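Local coordinates for serine-pyruvate aminotransferase (AgxT) (Sulfolobus solfataricus, PDB 3ZRP), which probably uses pyridoxal 5'-phosphate to move the amino group of L-serine to pyruvate, and perhaps of alanine to glyoxylate, as a class-V aminotransferase, at residues Lys42-Val47 / Leu197-Leu202; Ala277-Leu282 / Tyr297-Thr302. One frame throughout, in Å; residues are numbered along the deposited sequence.

In the fold
Contact 1 lies within the large, cofactor-binding part of the chain, where helix 31-48 covers strand 197-202 of the seven-stranded mixed sheet. Contact 2 lies on the opposite side of the chain's centre, where helix 264-284 meets the loop leading into strand 301-305 of the small three-stranded antiparallel sheet. Their centres are 26 Å apart and their nearest atoms about 12 Å, so the two do not touch. Both lie near the cofactor without touching it: the side chain of Leu199 in contact 1 is about 9 Å from a bound pyridoxal phosphate, and that of Ser298 in contact 2 about 10 Å. Neither contact supplies a cofactor ligand.

Contact 1. Residues Lys42-Val47 / Leu197-Leu202; sequences KGLRYV and LGLLLL
Leu44 carries the apolar part of this contact, reaching from helix 31-48 with both methyls against strand 197-202. Its CG stands anti to the backbone N (chi1 -162°). CD1 meets Leu199 CD2 at 3.7 Å, the two leucines crossing obliquely, while CB of Leu199 lies 3.9 Å from each Leu44 methyl. The 3.1 Å between Leu44 CD2 and Leu200 O is short for carbon and oxygen and doubtful, since Leu44 is modelled in two conformers. Leucine suits this buried place because a branched apolar end can pack beside Leu199 without asking for a polar partner.

The second apolar touch belongs to the stem of Arg45, whose CG packs on Leu201 CD1 at 4.0 Å, the two side chains crossing at about a right angle. Arginine serves here with two different ends: a methylene stem against leucine and a charged tip, where NE donates to the carbonyl of Tyr54 and NH2 forms a salt bridge with Glu234.

No hydrogen bond joins helix and strand directly; the strand spends its backbone on its sheet neighbours, Leu199 pairing with Thr185 and Leu200 with Leu57. With axes 9.0 Å apart and inclined at 68°, this is a helix laid steeply across the mixed seven-stranded sheet of a fold type I aminotransferase large domain.

Contact 2. Residues Ala277-Leu282 / Tyr297-Thr302; sequences AIRAGL and YSNTVT
Arg279 lays its guanidinium beside Tyr297, the two flat groups inclined by 31°. Tyr297 CB sits over one guanidinium face, offset toward the rim and 3.4 Å above the plane, while the phenol ring lies beside the arginine stem, its CD2 3.5 Å from Arg279 CD. The bend at chi3 (-64°) turns NE from the line of the stem. At the edge of the guanidinium, near its plane, is Asn299 OD1, 3.5 Å from NH2; the amide is nearly coplanar with the head, although the two side chains cross at about a right angle.

A water completes the link: it accepts from Arg279 NH1 at 2.7 Å, donates to Ser298 O at 2.6 Å and hydrogen-bonds to Thr302 OG1, which also pairs with His340. Arginine suits this place because its long stem packs on tyrosine while its head reaches the polar loop. An alanine here would probably leave the water without its NH1 donor and open a gap beside the Tyr297 ring.

One helical turn further on, Leu282 CD1 and Thr302 CG2 meet tip to tip at 3.8 Å; threonine offers a methyl to the helix and a hydroxyl to the water. Ser298 OG donates to Val301 O at 2.6 Å. A helix packed against the entry to an outer strand, within this chain, of a small antiparallel sheet fits the smaller C-terminal domain of fold type I aminotransferases.

Contact 1. Residues Lys42-Val47 / Leu197-Leu202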
loop_
_atom_site.group_PDB
_atom_site.type_symbol
_atom_site.label_atom_id
_atom_site.label_comp_id
_atom_site.label_asym_id
_atom_site.label_seq_id
_atom_site.Cartn_x
_atom_site.Cartn_y
_atom_site.Cartn_z
ATOM N N LYS A 42 -12.036 7.933 -13.027
ATOM C CA LYS A 42 -12.299 8.572 -14.334
ATOM C C LYS A 42 -11.024 9.072 -14.998
ATOM O O LYS A 42 -10.857 8.935 -16.216
ATOM C CB LYS A 42 -13.308 9.728 -14.206
ATOM C CG LYS A 42 -14.665 9.253 -13.806
ATOM C CD LYS A 42 -15.643 10.397 -13.667
ATOM C CE LYS A 42 -16.771 10.023 -12.706
ATOM N NZ LYS A 42 -17.595 8.885 -13.196
ATOM N N GLY A 43 -10.128 9.618 -14.172
ATOM C CA GLY A 43 -8.837 10.108 -14.604
ATOM C C GLY A 43 -7.978 9.023 -15.211
ATOM O O GLY A 43 -7.258 9.294 -16.176
ATOM N N LEU A 44 -8.051 7.807 -14.643
ATOM C CA LEU A 44 -7.387 6.645 -15.226
ATOM C C LEU A 44 -7.892 6.361 -16.638
ATOM O O LEU A 44 -7.098 6.134 -17.541
ATOM C CB LEU A 44 -7.530 5.403 -14.326
ATOM C CG LEU A 44 -6.562 4.226 -14.538
ATOM C CD1 LEU A 44 -5.080 4.628 -14.595
ATOM C CD2 LEU A 44 -6.763 3.177 -13.455
ATOM N N ARG A 45 -9.215 6.381 -16.830
ATOM C CA ARG A 45 -9.779 6.186 -18.174
ATOM C C ARG A 45 -9.263 7.243 -19.144
ATOM O O ARG A 45 -8.921 6.942 -20.296
ATOM C CB ARG A 45 -11.310 6.215 -18.151
ATOM C CG ARG A 45 -11.968 5.001 -17.522
ATOM C CD ARG A 45 -13.390 4.840 -18.066
ATOM N NE ARG A 45 -14.211 3.931 -17.253
ATOM C CZ ARG A 45 -14.792 4.267 -16.111
ATOM N NH1 ARG A 45 -14.657 5.488 -15.640
ATOM N NH2 ARG A 45 -15.502 3.386 -15.441
ATOM N N TYR A 46 -9.219 8.484 -18.667
ATOM C CA TYR A 46 -8.758 9.618 -19.460
ATOM C C TYR A 46 -7.298 9.476 -19.929
ATOM O O TYR A 46 -7.010 9.595 -21.124
ATOM C CB TYR A 46 -9.022 10.929 -18.684
ATOM C CG TYR A 46 -8.480 12.164 -19.374
ATOM C CD1 TYR A 46 -9.113 12.697 -20.512
ATOM C CD2 TYR A 46 -7.337 12.797 -18.903
ATOM C CE1 TYR A 46 -8.594 13.812 -21.163
ATOM C CE2 TYR A 46 -6.811 13.910 -19.540
ATOM C CZ TYR A 46 -7.450 14.413 -20.672
ATOM O OH TYR A 46 -6.936 15.520 -21.287
ATOM N N VAL A 47 -6.368 9.188 -19.010
ATOM C CA VAL A 47 -4.953 9.097 -19.386
ATOM C C VAL A 47 -4.610 7.806 -20.155
ATOM O O VAL A 47 -3.617 7.750 -20.899
ATOM C CB VAL A 47 -3.984 9.280 -18.174
ATOM C CG1 VAL A 47 -4.232 10.617 -17.474
ATOM C CG2 VAL A 47 -4.099 8.115 -17.183
ATOM N N LEU A 197 0.031 3.505 -4.463
ATOM C CA LEU A 197 -1.097 2.990 -5.251
ATOM C C LEU A 197 -0.644 2.323 -6.541
ATOM O O LEU A 197 0.208 2.871 -7.258
ATOM C CB LEU A 197 -2.071 4.128 -5.603
ATOM C CG LEU A 197 -2.682 4.897 -4.433
ATOM C CD1 LEU A 197 -3.453 6.138 -4.979
ATOM C CD2 LEU A 197 -3.584 3.995 -3.609
ATOM N N GLY A 198 -1.213 1.154 -6.831
ATOM C CA GLY A 198 -1.123 0.547 -8.154
ATOM C C GLY A 198 -2.431 0.892 -8.861
ATOM O O GLY A 198 -3.436 1.072 -8.181
ATOM N N LEU A 199 -2.392 1.066 -10.185
ATOM C CA LEU A 199 -3.582 1.472 -10.952
ATOM C C LEU A 199 -3.785 0.573 -12.157
ATOM O O LEU A 199 -2.849 0.284 -12.882
ATOM C CB LEU A 199 -3.463 2.927 -11.421
ATOM C CG LEU A 199 -3.574 4.061 -10.405
ATOM C CD1 LEU A 199 -2.303 4.176 -9.655
ATOM C CD2 LEU A 199 -3.871 5.372 -11.126
ATOM N N LEU A 200 -5.024 0.131 -12.398
ATOM C CA LEU A 200 -5.269 -0.836 -13.474
ATOM C C LEU A 200 -6.491 -0.426 -14.266
ATOM O O LEU A 200 -7.397 0.119 -13.699
ATOM C CB LEU A 200 -5.474 -2.262 -12.903
ATOM C CG LEU A 200 -4.276 -2.828 -12.088
ATOM C CD1 LEU A 200 -4.536 -2.696 -10.546
ATOM C CD2 LEU A 200 -3.967 -4.248 -12.449
ATOM N N LEU A 201 -6.465 -0.687 -15.561
ATOM C CA LEU A 201 -7.653 -0.501 -16.444
ATOM C C LEU A 201 -7.910 -1.817 -17.162
ATOM O O LEU A 201 -7.039 -2.334 -17.850
ATOM C CB LEU A 201 -7.404 0.625 -17.436
ATOM C CG LEU A 201 -8.636 0.953 -18.321
ATOM C CD1 LEU A 201 -9.650 1.739 -17.497
ATOM C CD2 LEU A 201 -8.220 1.727 -19.541
ATOM N N LEU A 202 -9.127 -2.334 -17.009
ATOM C CA LEU A 202 -9.475 -3.659 -17.477
ATOM C C LEU A 202 -10.494 -3.581 -18.616
ATOM O O LEU A 202 -11.444 -2.794 -18.563
ATOM C CB LEU A 202 -10.050 -4.506 -16.348
ATOM C CG LEU A 202 -9.078 -5.411 -15.556
ATOM C CD1 LEU A 202 -8.051 -4.580 -14.870
ATOM C CD2 LEU A 202 -9.817 -6.255 -14.548
#

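Contact 2. Residues Ala277-Leu282 / Tyr297-Thr302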
loop_
_atom_site.group_PDB
_atom_site.type_symbol
_atom_site.label_atom_id
_atom_site.label_comp_id
_atom_site.label_asym_id
_atom_site.label_seq_id
_atom_site.Cartn_x
_atom_site.Cartn_y
_atom_site.Cartn_z
ATOM N N ALA A 277 15.053 17.103 -26.397
ATOM C CA ALA A 277 16.004 18.171 -26.042
ATOM C C ALA A 277 17.162 17.643 -25.223
ATOM O O ALA A 277 18.312 17.971 -25.516
ATOM C CB ALA A 277 15.318 19.366 -25.302
ATOM N N ILE A 278 16.873 16.820 -24.205
ATOM C CA ILE A 278 17.924 16.235 -23.364
ATOM C C ILE A 278 18.817 15.324 -24.205
ATOM O O ILE A 278 20.045 15.355 -24.075
ATOM C CB ILE A 278 17.342 15.443 -22.121
ATOM C CG1 ILE A 278 16.802 16.424 -21.067
ATOM C CG2 ILE A 278 18.400 14.520 -21.483
ATOM C CD1 ILE A 278 15.839 15.814 -20.050
ATOM N N ARG A 279 18.197 14.511 -25.061
ATOM C CA ARG A 279 18.953 13.590 -25.927
ATOM C C ARG A 279 19.891 14.351 -26.874
ATOM O O ARG A 279 21.056 13.965 -27.030
ATOM C CB ARG A 279 18.007 12.678 -26.717
ATOM C CG ARG A 279 17.429 11.547 -25.852
ATOM C CD ARG A 279 16.863 10.418 -26.698
ATOM N NE ARG A 279 15.729 10.893 -27.477
ATOM C CZ ARG A 279 14.471 10.852 -27.078
ATOM N NH1 ARG A 279 14.153 10.311 -25.881
ATOM N NH2 ARG A 279 13.536 11.337 -27.893
ATOM N N ALA A 280 19.371 15.423 -27.473
ATOM C CA ALA A 280 20.156 16.330 -28.324
ATOM C C ALA A 280 21.377 16.829 -27.582
ATOM O O ALA A 280 22.496 16.825 -28.127
ATOM C CB ALA A 280 19.295 17.501 -28.800
ATOM N N GLY A 281 21.177 17.229 -26.326
ATOM C CA GLY A 281 22.273 17.678 -25.488
ATOM C C GLY A 281 23.296 16.603 -25.182
ATOM O O GLY A 281 24.494 16.885 -25.123
ATOM N N LEU A 282 22.832 15.369 -24.961
ATOM C CA LEU A 282 23.744 14.257 -24.665
ATOM C C LEU A 282 24.610 13.896 -25.876
ATOM O O LEU A 282 25.804 13.614 -25.744
ATOM C CB LEU A 282 22.951 13.009 -24.225
ATOM C CG LEU A 282 22.267 13.139 -22.857
ATOM C CD1 LEU A 282 21.300 11.981 -22.634
ATOM C CD2 LEU A 282 23.308 13.206 -21.750
ATOM N N TYR A 297 13.765 5.115 -28.074
ATOM C CA TYR A 297 14.159 6.100 -27.047
ATOM C C TYR A 297 12.922 6.572 -26.272
ATOM O O TYR A 297 12.057 7.270 -26.821
ATOM C CB TYR A 297 14.867 7.311 -27.693
ATOM C CG TYR A 297 16.269 7.076 -28.249
ATOM C CD1 TYR A 297 17.053 6.012 -27.822
ATOM C CD2 TYR A 297 16.832 7.980 -29.173
ATOM C CE1 TYR A 297 18.352 5.817 -28.326
ATOM C CE2 TYR A 297 18.122 7.800 -29.684
ATOM C CZ TYR A 297 18.880 6.728 -29.254
ATOM O OH TYR A 297 20.161 6.549 -29.743
ATOM N N SER A 298 12.789 6.146 -25.018
ATOM C CA SER A 298 11.620 6.535 -24.223
ATOM C C SER A 298 11.682 8.006 -23.882
ATOM O O SER A 298 12.758 8.591 -23.765
ATOM C CB SER A 298 11.469 5.719 -22.915
ATOM O OG SER A 298 12.346 6.206 -21.897
ATOM N N ASN A 299 10.503 8.574 -23.719
ATOM C CA ASN A 299 10.354 9.963 -23.334
ATOM C C ASN A 299 10.273 10.186 -21.810
ATOM O O ASN A 299 10.005 11.312 -21.349
ATOM C CB ASN A 299 9.179 10.570 -24.120
ATOM C CG ASN A 299 9.448 10.565 -25.635
ATOM O OD1 ASN A 299 10.615 10.599 -26.070
ATOM N ND2 ASN A 299 8.391 10.496 -26.427
ATOM N N THR A 300 10.564 9.135 -21.035
ATOM C CA THR A 300 10.566 9.242 -19.570
ATOM C C THR A 300 11.898 8.941 -18.939
ATOM O O THR A 300 12.185 9.457 -17.863
ATOM C CB THR A 300 9.488 8.330 -18.899
ATOM O OG1 THR A 300 9.737 6.956 -19.257
ATOM C CG2 THR A 300 8.111 8.739 -19.381
ATOM N N VAL A 301 12.703 8.093 -19.576
ATOM C CA VAL A 301 13.993 7.642 -19.024
ATOM C C VAL A 301 15.043 7.539 -20.144
ATOM O O VAL A 301 14.769 6.978 -21.207
ATOM C CB VAL A 301 13.895 6.229 -18.376
ATOM C CG1 VAL A 301 15.265 5.782 -17.827
ATOM C CG2 VAL A 301 12.847 6.196 -17.262
ATOM N N THR A 302 16.243 8.042 -19.887
ATOM C CA THR A 302 17.359 7.913 -20.815
ATOM C C THR A 302 18.561 7.417 -20.038
ATOM O O THR A 302 18.910 7.986 -19.017
ATOM C CB THR A 302 17.704 9.296 -21.471
ATOM O OG1 THR A 302 16.533 9.818 -22.114
ATOM C CG2 THR A 302 18.813 9.133 -22.515
HETATM O O HOH W 1 15.344 8.571 -24.140
#